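Local coordinates for protein BONZAI 1 (Arabidopsis thaliana, PDB 6KXT), which binds phospholipids in a calcium-dependent manner, probably through its C2 domains, and negatively regulates cell death and defence responses in plants, at residues Lys11-Leu23 with Lys132-Val144. Residues are numbered along the deposited sequence; the frame is centred on the assembly and turned at random.
Sequences KISTEIVFRCSNL and KSQLFVDKFTETV
Arg19 lies flat over Phe136, its guanidinium and the ring 4.1 Å apart at their centres and tilted by 16°. NH2 presses nearest the rim, 3.3 Å from Phe136 CG, in a cation-pi stack. The Arg19 chain bends at chi3 (70°), which folds the group over the ring and brings NE within bonding distance of Asp138. NE donates a nearly straight hydrogen bond, part of a salt bridge, to Asp138 OD1 at 2.9 Å, on its syn side, close to the guanidinium plane. With an alanine in place of Arg19, the Asp138 carboxylate would probably lose its charged mate and one face of Phe136 its cover.

Asp138 is placed by a classic beta bulge between the antiparallel strands: Asp138 and Lys139 both face Val17. The Val17 oxygen takes a bond from Asp138 N at 2.8 Å and a weak one from Lys139 N.

On the other face, Thr14 CG2, anti to the backbone N, sits over the Phe140 ring, 3.6 Å from its centroid. Ile16 CD1 lies alongside that ring, while its CG2 touches Val137 CG1 and covers a face of Phe18. Leu135 CD1 fills the gap between Phe18 CD1 and Cys20 SG.

These two central strands of a C2 beta-sandwich sheet are flanked by strands 67-70 and 117-121. Helix 104-113 covers Thr14, Ile16 and Phe140, and Leu36 of strand 34-40, in the opposing sheet, meets Phe18 and Leu135.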
ATOM      1  N   LYS A  11     -15.297   4.895 -13.603  1.00 15.60           N
ATOM      2  CA  LYS A  11     -15.962   3.635 -13.175  1.00 17.29           C
ATOM      3  C   LYS A  11     -14.931   2.526 -12.918  1.00 17.21           C
ATOM      4  O   LYS A  11     -15.345   1.454 -12.570  1.00 19.47           O
ATOM      5  CB  LYS A  11     -16.951   3.181 -14.255  1.00 20.23           C
ATOM      6  CG  LYS A  11     -18.127   4.118 -14.493  1.00 25.06           C
ATOM      7  CD  LYS A  11     -18.872   3.728 -15.784  1.00 28.50           C
ATOM      8  CE  LYS A  11     -19.834   2.584 -15.626  1.00 37.81           C
ATOM      9  NZ  LYS A  11     -20.366   2.178 -16.955  1.00 43.77           N
ATOM     10  N   ILE A  12     -13.651   2.732 -13.207  1.00 16.77           N
ATOM     11  CA  ILE A  12     -12.691   1.604 -13.094  0.70 15.78           C
ATOM     12  C   ILE A  12     -12.488   1.204 -11.620  1.00 18.39           C
ATOM     13  O   ILE A  12     -12.206   2.055 -10.756  1.00 17.25           O
ATOM     14  CB  ILE A  12     -11.361   1.903 -13.796  0.70 16.19           C
ATOM     15  CG1 ILE A  12     -11.539   1.925 -15.312  0.70 17.51           C
ATOM     16  CG2 ILE A  12     -10.327   0.871 -13.361  0.70 16.26           C
ATOM     17  CD1 ILE A  12     -10.326   2.403 -16.066  0.70 15.81           C
ATOM     18  N   SER A  13     -12.651  -0.100 -11.376  1.00 15.85           N
ATOM     19  CA  SER A  13     -12.329  -0.750 -10.086  1.00 16.51           C
ATOM     20  C   SER A  13     -11.017  -1.498 -10.292  1.00 16.26           C
ATOM     21  O   SER A  13     -10.889  -2.268 -11.251  1.00 16.57           O
ATOM     22  CB  SER A  13     -13.402  -1.677  -9.643  1.00 19.60           C
ATOM     23  OG  SER A  13     -13.090  -2.331  -8.439  1.00 22.53           O
ATOM     24  N   THR A  14     -10.031  -1.236  -9.418  1.00 15.82           N
ATOM     25  CA  THR A  14      -8.703  -1.856  -9.525  1.00 16.45           C
ATOM     26  C   THR A  14      -8.563  -2.935  -8.439  1.00 15.66           C
ATOM     27  O   THR A  14      -8.707  -2.606  -7.238  1.00 17.97           O
ATOM     28  CB  THR A  14      -7.607  -0.796  -9.438  1.00 16.86           C
ATOM     29  OG1 THR A  14      -7.846   0.183 -10.450  1.00 16.17           O
ATOM     30  CG2 THR A  14      -6.237  -1.387  -9.651  1.00 19.76           C
ATOM     31  N   GLU A  15      -8.252  -4.149  -8.844  1.00 14.33           N
ATOM     32  CA  GLU A  15      -7.975  -5.259  -7.912  1.00 15.48           C
ATOM     33  C   GLU A  15      -6.453  -5.400  -7.823  1.00 14.41           C
ATOM     34  O   GLU A  15      -5.779  -5.569  -8.865  1.00 14.84           O
ATOM     35  CB  GLU A  15      -8.628  -6.523  -8.465  1.00 17.58           C
ATOM     36  CG  GLU A  15      -8.322  -7.714  -7.579  1.00 22.23           C
ATOM     37  CD  GLU A  15      -8.963  -9.016  -8.027  1.00 33.77           C
ATOM     38  OE1 GLU A  15      -9.749  -8.978  -8.990  1.00 33.98           O
ATOM     39  OE2 GLU A  15      -8.692 -10.038  -7.402  1.00 26.27           O
ATOM     40  N   ILE A  16      -5.910  -5.402  -6.613  1.00 14.18           N
ATOM     41  CA  ILE A  16      -4.448  -5.426  -6.379  1.00 14.87           C
ATOM     42  C   ILE A  16      -4.103  -6.473  -5.350  1.00 14.72           C
ATOM     43  O   ILE A  16      -4.725  -6.523  -4.270  1.00 15.00           O
ATOM     44  CB  ILE A  16      -3.906  -4.050  -5.925  1.00 14.80           C
ATOM     45  CG1 ILE A  16      -4.366  -2.942  -6.879  1.00 15.43           C
ATOM     46  CG2 ILE A  16      -2.376  -4.148  -5.790  1.00 15.89           C
ATOM     47  CD1 ILE A  16      -3.762  -1.570  -6.610  1.00 19.28           C
ATOM     48  N   VAL A  17      -3.145  -7.326  -5.667  1.00 13.40           N
ATOM     49  CA  VAL A  17      -2.525  -8.259  -4.686  1.00 14.28           C
ATOM     50  C   VAL A  17      -1.154  -7.658  -4.373  1.00 12.42           C
ATOM     51  O   VAL A  17      -0.288  -7.551  -5.277  1.00 13.14           O
ATOM     52  CB  VAL A  17      -2.425  -9.705  -5.189  1.00 14.42           C
ATOM     53  CG1 VAL A  17      -1.559 -10.535  -4.240  1.00 14.70           C
ATOM     54  CG2 VAL A  17      -3.804 -10.326  -5.373  1.00 15.89           C
ATOM     55  N   PHE A  18      -0.937  -7.281  -3.131  1.00 12.96           N
ATOM     56  CA  PHE A  18       0.325  -6.785  -2.573  1.00 12.64           C
ATOM     57  C   PHE A  18       1.099  -7.895  -1.891  1.00 13.96           C
ATOM     58  O   PHE A  18       0.526  -8.791  -1.272  1.00 13.45           O
ATOM     59  CB  PHE A  18       0.057  -5.692  -1.538  1.00 13.31           C
ATOM     60  CG  PHE A  18      -0.500  -4.406  -2.092  1.00 12.99           C
ATOM     61  CD1 PHE A  18       0.329  -3.563  -2.822  1.00 13.02           C
ATOM     62  CD2 PHE A  18      -1.787  -3.997  -1.821  1.00 13.74           C
ATOM     63  CE1 PHE A  18      -0.131  -2.320  -3.251  1.00 15.66           C
ATOM     64  CE2 PHE A  18      -2.239  -2.750  -2.246  1.00 14.81           C
ATOM     65  CZ  PHE A  18      -1.414  -1.932  -2.976  1.00 14.63           C
ATOM     66  N   ARG A  19       2.415  -7.806  -2.035  1.00 13.09           N
ATOM     67  CA  ARG A  19       3.358  -8.744  -1.398  1.00 13.62           C
ATOM     68  C   ARG A  19       4.486  -7.916  -0.799  1.00 14.16           C
ATOM     69  O   ARG A  19       4.900  -6.901  -1.427  1.00 13.87           O
ATOM     70  CB  ARG A  19       3.892  -9.711  -2.448  1.00 17.33           C
ATOM     71  CG  ARG A  19       5.080 -10.528  -1.979  1.00 17.23           C
ATOM     72  CD  ARG A  19       5.394 -11.563  -3.067  1.00 17.81           C
ATOM     73  NE  ARG A  19       5.954 -11.023  -4.314  1.00 17.17           N
ATOM     74  CZ  ARG A  19       7.236 -10.777  -4.497  1.00 14.44           C
ATOM     75  NH1 ARG A  19       8.111 -10.928  -3.512  1.00 17.69           N
ATOM     76  NH2 ARG A  19       7.664 -10.369  -5.681  1.00 24.51           N
ATOM     77  N   CYS A  20       5.045  -8.313   0.333  1.00 13.45           N
ATOM     78  CA  CYS A  20       6.272  -7.725   0.861  1.00 13.94           C
ATOM     79  C   CYS A  20       7.377  -8.769   0.936  1.00 13.65           C
ATOM     80  O   CYS A  20       7.062  -9.983   1.119  1.00 16.02           O
ATOM     81  CB  CYS A  20       6.113  -7.082   2.223  1.00 14.69           C
ATOM     82  SG  CYS A  20       4.917  -5.725   2.213  1.00 15.71           S
ATOM     83  N   SER A  21       8.607  -8.276   0.790  1.00 13.83           N
ATOM     84  CA  SER A  21       9.842  -9.078   0.914  0.50 17.78           C
ATOM     85  C   SER A  21      10.663  -8.565   2.097  1.00 15.18           C
ATOM     86  O   SER A  21      10.915  -7.359   2.147  1.00 16.31           O
ATOM     87  CB  SER A  21      10.606  -9.001  -0.373  0.50 20.26           C
ATOM     88  OG  SER A  21      11.601  -9.996  -0.437  0.50 23.24           O
ATOM     89  N   ASN A  22      11.089  -9.457   2.993  1.00 15.75           N
ATOM     90  CA  ASN A  22      12.214  -9.213   3.931  0.60 15.12           C
ATOM     91  C   ASN A  22      11.821  -8.104   4.923  1.00 15.09           C
ATOM     92  O   ASN A  22      12.636  -7.220   5.181  1.00 16.03           O
ATOM     93  CB  ASN A  22      13.521  -8.977   3.146  0.60 15.09           C
ATOM     94  CG  ASN A  22      14.796  -9.019   3.979  0.60 23.20           C
ATOM     95  OD1 ASN A  22      14.843  -9.631   5.046  0.60 22.62           O
ATOM     96  ND2 ASN A  22      15.847  -8.351   3.501  0.60 29.15           N
ATOM     97  N   LEU A  23      10.618  -8.156   5.510  1.00 14.80           N
ATOM     98  CA  LEU A  23      10.295  -7.210   6.588  1.00 14.18           C
ATOM     99  C   LEU A  23      11.303  -7.393   7.730  1.00 15.23           C
ATOM    100  O   LEU A  23      11.700  -8.540   8.027  1.00 17.13           O
ATOM    101  CB  LEU A  23       8.875  -7.451   7.092  1.00 14.15           C
ATOM    102  CG  LEU A  23       7.776  -7.279   6.054  1.00 13.96           C
ATOM    103  CD1 LEU A  23       6.444  -7.408   6.743  1.00 14.87           C
ATOM    104  CD2 LEU A  23       7.901  -5.908   5.361  1.00 14.87           C
ATOM    105  N   LYS A 132      15.527  -1.982   3.697  1.00 14.86           N
ATOM    106  CA  LYS A 132      15.822  -3.112   2.801  1.00 17.28           C
ATOM    107  C   LYS A 132      14.520  -3.777   2.352  1.00 15.34           C
ATOM    108  O   LYS A 132      14.574  -4.469   1.289  1.00 17.09           O
ATOM    109  CB  LYS A 132      16.736  -4.098   3.512  1.00 20.21           C
ATOM    110  CG  LYS A 132      18.128  -3.547   3.709  1.00 27.09           C
ATOM    111  CD  LYS A 132      19.067  -4.601   4.293  1.00 37.25           C
ATOM    112  CE  LYS A 132      20.442  -4.038   4.590  1.00 55.48           C
ATOM    113  NZ  LYS A 132      21.390  -5.088   5.038  1.00 62.84           N
ATOM    114  N   SER A 133      13.479  -3.733   3.171  1.00 15.61           N
ATOM    115  CA  SER A 133      12.189  -4.352   2.838  1.00 15.17           C
ATOM    116  C   SER A 133      11.584  -3.669   1.612  1.00 13.13           C
ATOM    117  O   SER A 133      11.795  -2.447   1.395  1.00 13.49           O
ATOM    118  CB  SER A 133      11.261  -4.370   3.979  1.00 14.21           C
ATOM    119  OG  SER A 133      11.070  -3.065   4.521  1.00 14.64           O
ATOM    120  N   GLN A 134      10.835  -4.436   0.836  1.00 13.15           N
ATOM    121  CA  GLN A 134      10.203  -4.014  -0.439  1.00 13.78           C
ATOM    122  C   GLN A 134       8.762  -4.458  -0.529  1.00 13.06           C
ATOM    123  O   GLN A 134       8.377  -5.492   0.014  1.00 13.77           O
ATOM    124  CB  GLN A 134      10.970  -4.528  -1.647  1.00 14.17           C
ATOM    125  CG  GLN A 134      12.376  -3.932  -1.714  1.00 14.52           C
ATOM    126  CD  GLN A 134      13.261  -4.555  -2.755  1.00 14.54           C
ATOM    127  OE1 GLN A 134      13.249  -5.782  -2.914  1.00 18.95           O
ATOM    128  NE2 GLN A 134      14.030  -3.736  -3.448  1.00 15.17           N
ATOM    129  N   LEU A 135       7.970  -3.636  -1.202  1.00 12.82           N
ATOM    130  CA  LEU A 135       6.580  -3.876  -1.577  1.00 12.64           C
ATOM    131  C   LEU A 135       6.561  -4.207  -3.068  1.00 11.57           C
ATOM    132  O   LEU A 135       7.207  -3.525  -3.883  1.00 13.74           O
ATOM    133  CB  LEU A 135       5.719  -2.624  -1.336  1.00 13.64           C
ATOM    134  CG  LEU A 135       4.240  -2.716  -1.698  1.00 13.40           C
ATOM    135  CD1 LEU A 135       3.490  -3.613  -0.766  1.00 14.45           C
ATOM    136  CD2 LEU A 135       3.598  -1.333  -1.684  1.00 16.54           C
ATOM    137  N   PHE A 136       5.839  -5.230  -3.426  1.00 12.41           N
ATOM    138  CA  PHE A 136       5.620  -5.693  -4.797  1.00 12.94           C
ATOM    139  C   PHE A 136       4.138  -5.728  -5.103  1.00 13.49           C
ATOM    140  O   PHE A 136       3.278  -5.906  -4.190  1.00 12.83           O
ATOM    141  CB  PHE A 136       6.237  -7.068  -5.019  1.00 12.78           C
ATOM    142  CG  PHE A 136       7.737  -7.096  -4.984  1.00 12.14           C
ATOM    143  CD1 PHE A 136       8.431  -7.216  -3.809  1.00 14.33           C
ATOM    144  CD2 PHE A 136       8.454  -7.069  -6.187  1.00 13.90           C
ATOM    145  CE1 PHE A 136       9.831  -7.200  -3.803  1.00 13.86           C
ATOM    146  CE2 PHE A 136       9.835  -7.085  -6.173  1.00 15.72           C
ATOM    147  CZ  PHE A 136      10.513  -7.151  -4.995  1.00 15.36           C
ATOM    148  N   VAL A 137       3.799  -5.614  -6.387  1.00 13.02           N
ATOM    149  CA  VAL A 137       2.408  -5.618  -6.883  1.00 14.27           C
ATOM    150  C   VAL A 137       2.271  -6.912  -7.699  1.00 15.09           C
ATOM    151  O   VAL A 137       2.752  -6.962  -8.850  1.00 16.76           O
ATOM    152  CB  VAL A 137       2.090  -4.353  -7.683  1.00 14.40           C
ATOM    153  CG1 VAL A 137       0.639  -4.410  -8.163  1.00 15.17           C
ATOM    154  CG2 VAL A 137       2.360  -3.132  -6.836  1.00 13.77           C
ATOM    155  N   ASP A 138       1.772  -7.966  -7.065  1.00 13.51           N
ATOM    156  CA  ASP A 138       1.727  -9.318  -7.689  1.00 16.01           C
ATOM    157  C   ASP A 138       0.628  -9.359  -8.732  1.00 16.40           C
ATOM    158  O   ASP A 138       0.708 -10.126  -9.683  1.00 18.00           O
ATOM    159  CB  ASP A 138       1.455 -10.419  -6.662  1.00 17.94           C
ATOM    160  CG  ASP A 138       2.682 -10.981  -5.970  1.00 27.64           C
ATOM    161  OD1 ASP A 138       3.799 -10.441  -6.192  1.00 27.20           O
ATOM    162  OD2 ASP A 138       2.478 -11.964  -5.214  1.00 29.41           O
ATOM    163  N   LYS A 139      -0.460  -8.629  -8.513  1.00 14.73           N
ATOM    164  CA  LYS A 139      -1.592  -8.594  -9.462  0.60 14.85           C
ATOM    165  C   LYS A 139      -2.150  -7.178  -9.499  1.00 15.50           C
ATOM    166  O   LYS A 139      -2.215  -6.499  -8.446  1.00 15.56           O
ATOM    167  CB  LYS A 139      -2.720  -9.523  -9.030  0.60 15.89           C
ATOM    168  CG  LYS A 139      -3.950  -9.500  -9.920  0.60 19.27           C
ATOM    169  CD  LYS A 139      -5.016 -10.443  -9.463  0.60 18.12           C
ATOM    170  CE  LYS A 139      -6.047 -10.729 -10.543  0.60 24.90           C
ATOM    171  NZ  LYS A 139      -7.017 -11.733 -10.078  0.60 35.56           N
ATOM    172  N   PHE A 140      -2.564  -6.736 -10.682  1.00 15.51           N
ATOM    173  CA  PHE A 140      -3.134  -5.393 -10.912  1.00 14.35           C
ATOM    174  C   PHE A 140      -4.140  -5.558 -12.063  1.00 17.61           C
ATOM    175  O   PHE A 140      -3.664  -5.741 -13.205  1.00 18.98           O
ATOM    176  CB  PHE A 140      -2.084  -4.355 -11.264  1.00 14.25           C
ATOM    177  CG  PHE A 140      -2.594  -2.935 -11.301  1.00 14.07           C
ATOM    178  CD1 PHE A 140      -3.295  -2.466 -12.408  1.00 15.75           C
ATOM    179  CD2 PHE A 140      -2.345  -2.040 -10.272  1.00 14.98           C
ATOM    180  CE1 PHE A 140      -3.745  -1.145 -12.434  1.00 15.86           C
ATOM    181  CE2 PHE A 140      -2.790  -0.723 -10.326  1.00 15.27           C
ATOM    182  CZ  PHE A 140      -3.524  -0.301 -11.409  1.00 16.24           C
ATOM    183  N   THR A 141      -5.416  -5.529 -11.756  1.00 15.23           N
ATOM    184  CA  THR A 141      -6.476  -5.797 -12.749  1.00 15.68           C
ATOM    185  C   THR A 141      -7.534  -4.716 -12.638  1.00 15.26           C
ATOM    186  O   THR A 141      -8.065  -4.487 -11.562  1.00 19.56           O
ATOM    187  CB  THR A 141      -7.081  -7.193 -12.579  1.00 21.31           C
ATOM    188  OG1 THR A 141      -6.035  -8.170 -12.640  1.00 25.60           O
ATOM    189  CG2 THR A 141      -8.102  -7.475 -13.656  1.00 23.67           C
ATOM    190  N   GLU A 142      -7.902  -4.158 -13.779  1.00 17.52           N
ATOM    191  CA  GLU A 142      -8.955  -3.130 -13.932  1.00 17.70           C
ATOM    192  C   GLU A 142     -10.209  -3.729 -14.557  1.00 16.46           C
ATOM    193  O   GLU A 142     -10.097  -4.535 -15.493  1.00 18.05           O
ATOM    194  CB  GLU A 142      -8.469  -2.013 -14.818  1.00 17.85           C
ATOM    195  CG  GLU A 142      -7.380  -1.184 -14.174  1.00 16.53           C
ATOM    196  CD  GLU A 142      -6.849  -0.087 -15.072  1.00 20.01           C
ATOM    197  OE1 GLU A 142      -6.812  -0.296 -16.298  1.00 28.68           O
ATOM    198  OE2 GLU A 142      -6.392   0.938 -14.576  1.00 18.44           O
ATOM    199  N   THR A 143     -11.342  -3.377 -13.994  1.00 15.81           N
ATOM    200  CA  THR A 143     -12.676  -3.777 -14.505  0.60 17.42           C
ATOM    201  C   THR A 143     -13.620  -2.581 -14.436  1.00 19.17           C
ATOM    202  O   THR A 143     -13.472  -1.713 -13.550  1.00 19.63           O
ATOM    203  CB  THR A 143     -13.291  -4.944 -13.718  0.60 20.67           C
ATOM    204  OG1 THR A 143     -14.489  -5.348 -14.394  0.60 23.69           O
ATOM    205  CG2 THR A 143     -13.605  -4.624 -12.274  0.60 30.32           C
ATOM    206  N   VAL A 144     -14.608  -2.547 -15.302  1.00 17.72           N
ATOM    207  CA  VAL A 144     -15.617  -1.457 -15.264  1.00 19.74           C
ATOM    208  C   VAL A 144     -16.893  -1.906 -14.526  1.00 28.17           C
ATOM    209  O   VAL A 144     -17.161  -3.100 -14.764  1.00 30.13           O
ATOM    210  CB  VAL A 144     -15.892  -1.005 -16.717  1.00 27.76           C
ATOM    211  CG1 VAL A 144     -17.002   0.030 -16.762  1.00 36.52           C
ATOM    212  CG2 VAL A 144     -14.631  -0.467 -17.357  1.00 30.63           C
TER
HETATM  213  O   HOH W   1      -6.340   1.874 -12.053  1.00 16.10           O
HETATM  214  O   HOH W   2       5.529  -9.920  -7.774  0.60 22.16           O